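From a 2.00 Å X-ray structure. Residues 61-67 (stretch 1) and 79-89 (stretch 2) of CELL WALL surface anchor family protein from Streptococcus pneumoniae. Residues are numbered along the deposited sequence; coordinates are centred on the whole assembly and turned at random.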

ATOM      1  N   THR A  61      -1.220  -6.931   0.098  1.00 24.42           N
ATOM      2  CA  THR A  61      -0.171  -6.472   1.017  1.00 23.14           C
ATOM      3  C   THR A  61       0.528  -5.287   0.337  1.00 24.02           C
ATOM      4  O   THR A  61       1.149  -5.432  -0.727  1.00 26.20           O
ATOM      5  CB  THR A  61       0.862  -7.575   1.349  1.00 24.17           C
ATOM      6  OG1 THR A  61       0.190  -8.735   1.849  1.00 26.83           O
ATOM      7  CG2 THR A  61       1.868  -7.099   2.440  1.00 28.73           C
ATOM      8  N   TYR A  62       0.400  -4.123   0.960  1.00 24.56           N
ATOM      9  CA  TYR A  62       0.826  -2.856   0.402  1.00 23.31           C
ATOM     10  C   TYR A  62       1.879  -2.208   1.283  1.00 21.65           C
ATOM     11  O   TYR A  62       1.609  -1.941   2.448  1.00 25.30           O
ATOM     12  CB  TYR A  62      -0.418  -1.969   0.344  1.00 23.81           C
ATOM     13  CG  TYR A  62      -0.182  -0.492   0.128  1.00 25.28           C
ATOM     14  CD1 TYR A  62       0.567  -0.030  -0.937  1.00 26.52           C
ATOM     15  CD2 TYR A  62      -0.781   0.449   0.972  1.00 27.62           C
ATOM     16  CE1 TYR A  62       0.748   1.341  -1.138  1.00 29.49           C
ATOM     17  CE2 TYR A  62      -0.610   1.781   0.782  1.00 28.29           C
ATOM     18  CZ  TYR A  62       0.149   2.224  -0.264  1.00 29.75           C
ATOM     19  OH  TYR A  62       0.272   3.574  -0.416  1.00 32.36           O
ATOM     20  N   THR A  63       3.051  -1.928   0.732  1.00 22.35           N
ATOM     21  CA  THR A  63       4.182  -1.419   1.502  1.00 23.45           C
ATOM     22  C   THR A  63       4.692  -0.145   0.848  1.00 23.96           C
ATOM     23  O   THR A  63       4.870  -0.114  -0.366  1.00 27.36           O
ATOM     24  CB  THR A  63       5.349  -2.428   1.551  1.00 24.08           C
ATOM     25  OG1 THR A  63       4.925  -3.615   2.198  1.00 26.51           O
ATOM     26  CG2 THR A  63       6.566  -1.869   2.326  1.00 22.48           C
ATOM     27  N   VAL A  64       4.910   0.893   1.648  1.00 22.84           N
ATOM     28  CA  VAL A  64       5.584   2.097   1.180  1.00 22.23           C
ATOM     29  C   VAL A  64       6.933   2.155   1.882  1.00 22.15           C
ATOM     30  O   VAL A  64       7.014   1.915   3.081  1.00 23.61           O
ATOM     31  CB  VAL A  64       4.734   3.336   1.503  1.00 24.25           C
ATOM     32  CG1 VAL A  64       5.556   4.645   1.357  1.00 27.69           C
ATOM     33  CG2 VAL A  64       3.511   3.360   0.599  1.00 25.89           C
ATOM     34  N   THR A  65       7.999   2.444   1.144  1.00 24.23           N
ATOM     35  CA  THR A  65       9.340   2.365   1.692  1.00 24.54           C
ATOM     36  C   THR A  65      10.326   3.180   0.860  1.00 25.19           C
ATOM     37  O   THR A  65      10.086   3.429  -0.334  1.00 25.11           O
ATOM     38  CB  THR A  65       9.821   0.888   1.728  1.00 25.06           C
ATOM     39  OG1 THR A  65      11.178   0.829   2.177  1.00 25.76           O
ATOM     40  CG2 THR A  65       9.704   0.201   0.355  1.00 23.35           C
ATOM     41  N   TYR A  66      11.442   3.570   1.483  1.00 23.94           N
ATOM     42  CA  TYR A  66      12.511   4.223   0.761  1.00 25.08           C
ATOM     43  C   TYR A  66      13.514   3.238   0.182  1.00 27.02           C
ATOM     44  O   TYR A  66      14.463   3.651  -0.489  1.00 27.13           O
ATOM     45  CB  TYR A  66      13.218   5.272   1.647  1.00 26.10           C
ATOM     46  CG  TYR A  66      12.295   6.424   1.967  1.00 27.80           C
ATOM     47  CD1 TYR A  66      12.263   7.568   1.151  1.00 28.01           C
ATOM     48  CD2 TYR A  66      11.415   6.356   3.058  1.00 28.89           C
ATOM     49  CE1 TYR A  66      11.399   8.600   1.428  1.00 27.71           C
ATOM     50  CE2 TYR A  66      10.554   7.371   3.333  1.00 28.35           C
ATOM     51  CZ  TYR A  66      10.544   8.495   2.523  1.00 28.57           C
ATOM     52  OH  TYR A  66       9.691   9.527   2.839  1.00 29.58           O
ATOM     53  N   VAL A  67      13.301   1.941   0.422  1.00 27.20           N
ATOM     54  CA  VAL A  67      14.153   0.893  -0.147  1.00 26.67           C
ATOM     55  C   VAL A  67      13.644   0.526  -1.551  1.00 26.15           C
ATOM     56  O   VAL A  67      12.470   0.191  -1.731  1.00 25.64           O
ATOM     57  CB  VAL A  67      14.137  -0.391   0.736  1.00 26.85           C
ATOM     58  CG1 VAL A  67      14.999  -1.530   0.105  1.00 29.25           C
ATOM     59  CG2 VAL A  67      14.645  -0.074   2.157  1.00 25.96           C
TER
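Stretch 2 79-89: SMRPGYSIYNS

The contact between the two stretches is made mostly by side chains, and its centre is apolar. Val64, Tyr66, Met80 and Ile86 meet here. Ile86 touches both Val64 and Tyr66. Its CD1 is 4.0 Å from CG1 of Val64 and also 4.0 Å from CE2 of Tyr66. The approach of Ile86 CD1 to the Tyr66 ring is oblique. Ile86 CG2 comes within 3.8 Å of OH of Tyr66, so both carbons at the ends of the isoleucine side chain are used against the tyrosine.

Met80 covers one face of the Tyr66 ring. Its CE is 3.6 Å from CZ of Tyr66 and 3.9 Å from the ring centroid, 20° off the ring normal. This is a CH-pi contact, with the methyl group resting on the pi cloud. SD of Met80 is farther off, 5.1 Å from the centroid of the Tyr66 ring, and its approach is oblique. The methionine side chain is extended through chi1 and chi2, both t, and turns at chi3, which is m. This reach matters, because the CA atoms of Tyr66 and Met80 are 11.1 Å apart.

Tyr84 adds a smaller contact beside this group. Its CE2 is 3.6 Å from OH of Tyr66, which lies at the edge of the Tyr84 ring, near its plane.

The backbones explain the pattern. Residues 61-65 are strand, and Tyr66 follows in loop conformation. In stretch 2, a type I turn runs from Arg81 to Tyr84 and is closed by a backbone hydrogen bond from Tyr84 N to Arg81 O, 3.1 Å. A short strand, 85-87, follows. Side chains alternate along both strands: Tyr62 and Val64 point toward stretch 2 while Thr63 and Thr65 point away, and Ile86 points toward stretch 1 while Ser85 and Tyr87 point away. The pairing runs in opposite order along the chain. Tyr62 meets Asn88, Val64 meets Ile86 and Asn88, and Tyr66 meets Ile86, Tyr84 and Met80. No backbone hydrogen bond joins the stretches.

Toward the other end the contact becomes polar. Asn88 packs its CB against CG2 of Val64 at 3.8 Å, with the two CA atoms 6.3 Å apart. Its ND2 is 3.7 Å from CE2 of Tyr62 and is hydrogen-bonded elsewhere in the structure. Tyr62 OH lies 2.9 Å from the backbone O of Asn88, a hydrogen-bonding distance, with that oxygen near the plane of the ring.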

ATOM      1  N   SER A  79      20.074  12.352   5.634  1.00 47.77           N
ATOM      2  CA  SER A  79      19.746  13.647   6.206  1.00 51.39           C
ATOM      3  C   SER A  79      18.272  13.732   6.678  1.00 49.73           C
ATOM      4  O   SER A  79      17.814  14.785   7.130  1.00 51.49           O
ATOM      5  CB  SER A  79      20.070  14.768   5.212  1.00 56.71           C
ATOM      6  OG  SER A  79      19.051  14.915   4.251  1.00 58.47           O
ATOM      7  N   MET A  80      17.542  12.624   6.583  1.00 44.24           N
ATOM      8  CA  MET A  80      16.149  12.618   7.020  1.00 39.35           C
ATOM      9  C   MET A  80      16.104  12.796   8.523  1.00 37.25           C
ATOM     10  O   MET A  80      16.827  12.143   9.258  1.00 38.80           O
ATOM     11  CB  MET A  80      15.436  11.316   6.614  1.00 35.45           C
ATOM     12  CG  MET A  80      13.954  11.292   6.985  1.00 32.09           C
ATOM     13  SD  MET A  80      13.197   9.786   6.422  1.00 32.77           S
ATOM     14  CE  MET A  80      13.077  10.012   4.651  1.00 31.38           C
ATOM     15  N   ARG A  81      15.310  13.742   8.998  1.00 35.60           N
ATOM     16  CA  ARG A  81      15.167  13.910  10.439  1.00 36.88           C
ATOM     17  C   ARG A  81      14.386  12.737  11.076  1.00 36.62           C
ATOM     18  O   ARG A  81      13.443  12.192  10.475  1.00 34.25           O
ATOM     19  CB  ARG A  81      14.562  15.281  10.757  1.00 45.06           C
ATOM     20  CG  ARG A  81      13.071  15.446  10.518  1.00 49.43           C
ATOM     21  CD  ARG A  81      12.591  16.884  10.866  1.00 75.95           C
ATOM     22  NE  ARG A  81      11.346  16.885  11.654  1.00 75.08           N
ATOM     23  CZ  ARG A  81      10.118  17.013  11.148  1.00 72.69           C
ATOM     24  NH1 ARG A  81       9.927  17.160   9.842  1.00 66.89           N
ATOM     25  NH2 ARG A  81       9.062  16.996  11.957  1.00 77.66           N
ATOM     26  N   PRO A  82      14.807  12.309  12.281  1.00 40.73           N
ATOM     27  CA  PRO A  82      14.184  11.114  12.870  1.00 38.24           C
ATOM     28  C   PRO A  82      12.682  11.271  13.071  1.00 35.98           C
ATOM     29  O   PRO A  82      11.978  10.266  12.996  1.00 36.79           O
ATOM     30  CB  PRO A  82      14.854  10.986  14.245  1.00 43.37           C
ATOM     31  CG  PRO A  82      16.110  11.797  14.174  1.00 47.91           C
ATOM     32  CD  PRO A  82      15.895  12.857  13.110  1.00 46.71           C
ATOM     33  N   GLY A  83      12.205  12.483  13.381  1.00 35.00           N
ATOM     34  CA  GLY A  83      10.788  12.698  13.622  1.00 35.25           C
ATOM     35  C   GLY A  83       9.945  13.072  12.407  1.00 36.22           C
ATOM     36  O   GLY A  83       8.734  13.292  12.560  1.00 37.70           O
ATOM     37  N   TYR A  84      10.559  13.169  11.213  1.00 33.82           N
ATOM     38  CA  TYR A  84       9.803  13.281   9.963  1.00 32.92           C
ATOM     39  C   TYR A  84       8.871  12.096   9.916  1.00 34.61           C
ATOM     40  O   TYR A  84       9.231  11.037  10.406  1.00 35.22           O
ATOM     41  CB  TYR A  84      10.761  13.176   8.767  1.00 33.62           C
ATOM     42  CG  TYR A  84      10.144  13.222   7.388  1.00 33.03           C
ATOM     43  CD1 TYR A  84       9.502  14.364   6.924  1.00 35.89           C
ATOM     44  CD2 TYR A  84      10.269  12.150   6.524  1.00 33.08           C
ATOM     45  CE1 TYR A  84       8.977  14.419   5.628  1.00 36.56           C
ATOM     46  CE2 TYR A  84       9.743  12.186   5.229  1.00 32.81           C
ATOM     47  CZ  TYR A  84       9.111  13.332   4.790  1.00 34.71           C
ATOM     48  OH  TYR A  84       8.607  13.398   3.509  1.00 34.78           O
ATOM     49  N   SER A  85       7.692  12.234   9.325  1.00 33.92           N
ATOM     50  CA  SER A  85       6.766  11.114   9.285  1.00 34.35           C
ATOM     51  C   SER A  85       5.872  11.127   8.057  1.00 30.64           C
ATOM     52  O   SER A  85       5.432  12.211   7.623  1.00 31.53           O
ATOM     53  CB  SER A  85       5.879  11.125  10.544  1.00 41.05           C
ATOM     54  OG  SER A  85       5.208   9.875  10.653  1.00 43.52           O
ATOM     55  N   ILE A  86       5.577   9.939   7.526  1.00 26.53           N
ATOM     56  CA  ILE A  86       4.692   9.822   6.354  1.00 29.46           C
ATOM     57  C   ILE A  86       3.495   8.884   6.584  1.00 29.60           C
ATOM     58  O   ILE A  86       3.591   7.947   7.370  1.00 29.19           O
ATOM     59  CB  ILE A  86       5.454   9.315   5.108  1.00 28.89           C
ATOM     60  CG1 ILE A  86       6.129   7.979   5.393  1.00 29.19           C
ATOM     61  CG2 ILE A  86       6.498  10.346   4.645  1.00 30.16           C
ATOM     62  CD1 ILE A  86       6.603   7.264   4.128  1.00 28.61           C
ATOM     63  N   TYR A  87       2.379   9.168   5.903  1.00 30.32           N
ATOM     64  CA  TYR A  87       1.225   8.250   5.817  1.00 29.98           C
ATOM     65  C   TYR A  87       1.332   7.410   4.544  1.00 30.47           C
ATOM     66  O   TYR A  87       1.942   7.857   3.569  1.00 31.47           O
ATOM     67  CB  TYR A  87      -0.068   9.043   5.719  1.00 29.37           C
ATOM     68  CG  TYR A  87      -0.451   9.849   6.941  1.00 33.01           C
ATOM     69  CD1 TYR A  87      -0.527   9.260   8.198  1.00 34.08           C
ATOM     70  CD2 TYR A  87      -0.788  11.193   6.825  1.00 34.56           C
ATOM     71  CE1 TYR A  87      -0.926   9.988   9.303  1.00 36.30           C
ATOM     72  CE2 TYR A  87      -1.174  11.928   7.916  1.00 38.08           C
ATOM     73  CZ  TYR A  87      -1.236  11.327   9.156  1.00 39.28           C
ATOM     74  OH  TYR A  87      -1.630  12.068  10.245  1.00 43.87           O
ATOM     75  N   ASN A  88       0.728   6.208   4.525  1.00 29.37           N
ATOM     76  CA  ASN A  88       0.613   5.424   3.283  1.00 26.74           C
ATOM     77  C   ASN A  88      -0.838   5.415   2.751  1.00 29.00           C
ATOM     78  O   ASN A  88      -1.167   4.662   1.836  1.00 30.05           O
ATOM     79  CB  ASN A  88       1.089   3.983   3.489  1.00 27.09           C
ATOM     80  CG  ASN A  88       0.155   3.169   4.396  1.00 29.17           C
ATOM     81  OD1 ASN A  88      -0.663   3.742   5.152  1.00 30.79           O
ATOM     82  ND2 ASN A  88       0.317   1.834   4.369  1.00 27.02           N
ATOM     83  N   SER A  89      -1.718   6.229   3.325  1.00 32.00           N
ATOM     84  CA  SER A  89      -3.087   6.259   2.832  1.00 35.60           C
ATOM     85  C   SER A  89      -3.613   7.669   2.852  1.00 37.81           C
ATOM     86  O   SER A  89      -3.245   8.444   3.722  1.00 35.97           O
ATOM     87  CB  SER A  89      -3.999   5.353   3.658  1.00 39.52           C
ATOM     88  OG  SER A  89      -3.924   5.703   5.021  1.00 43.73           O
TER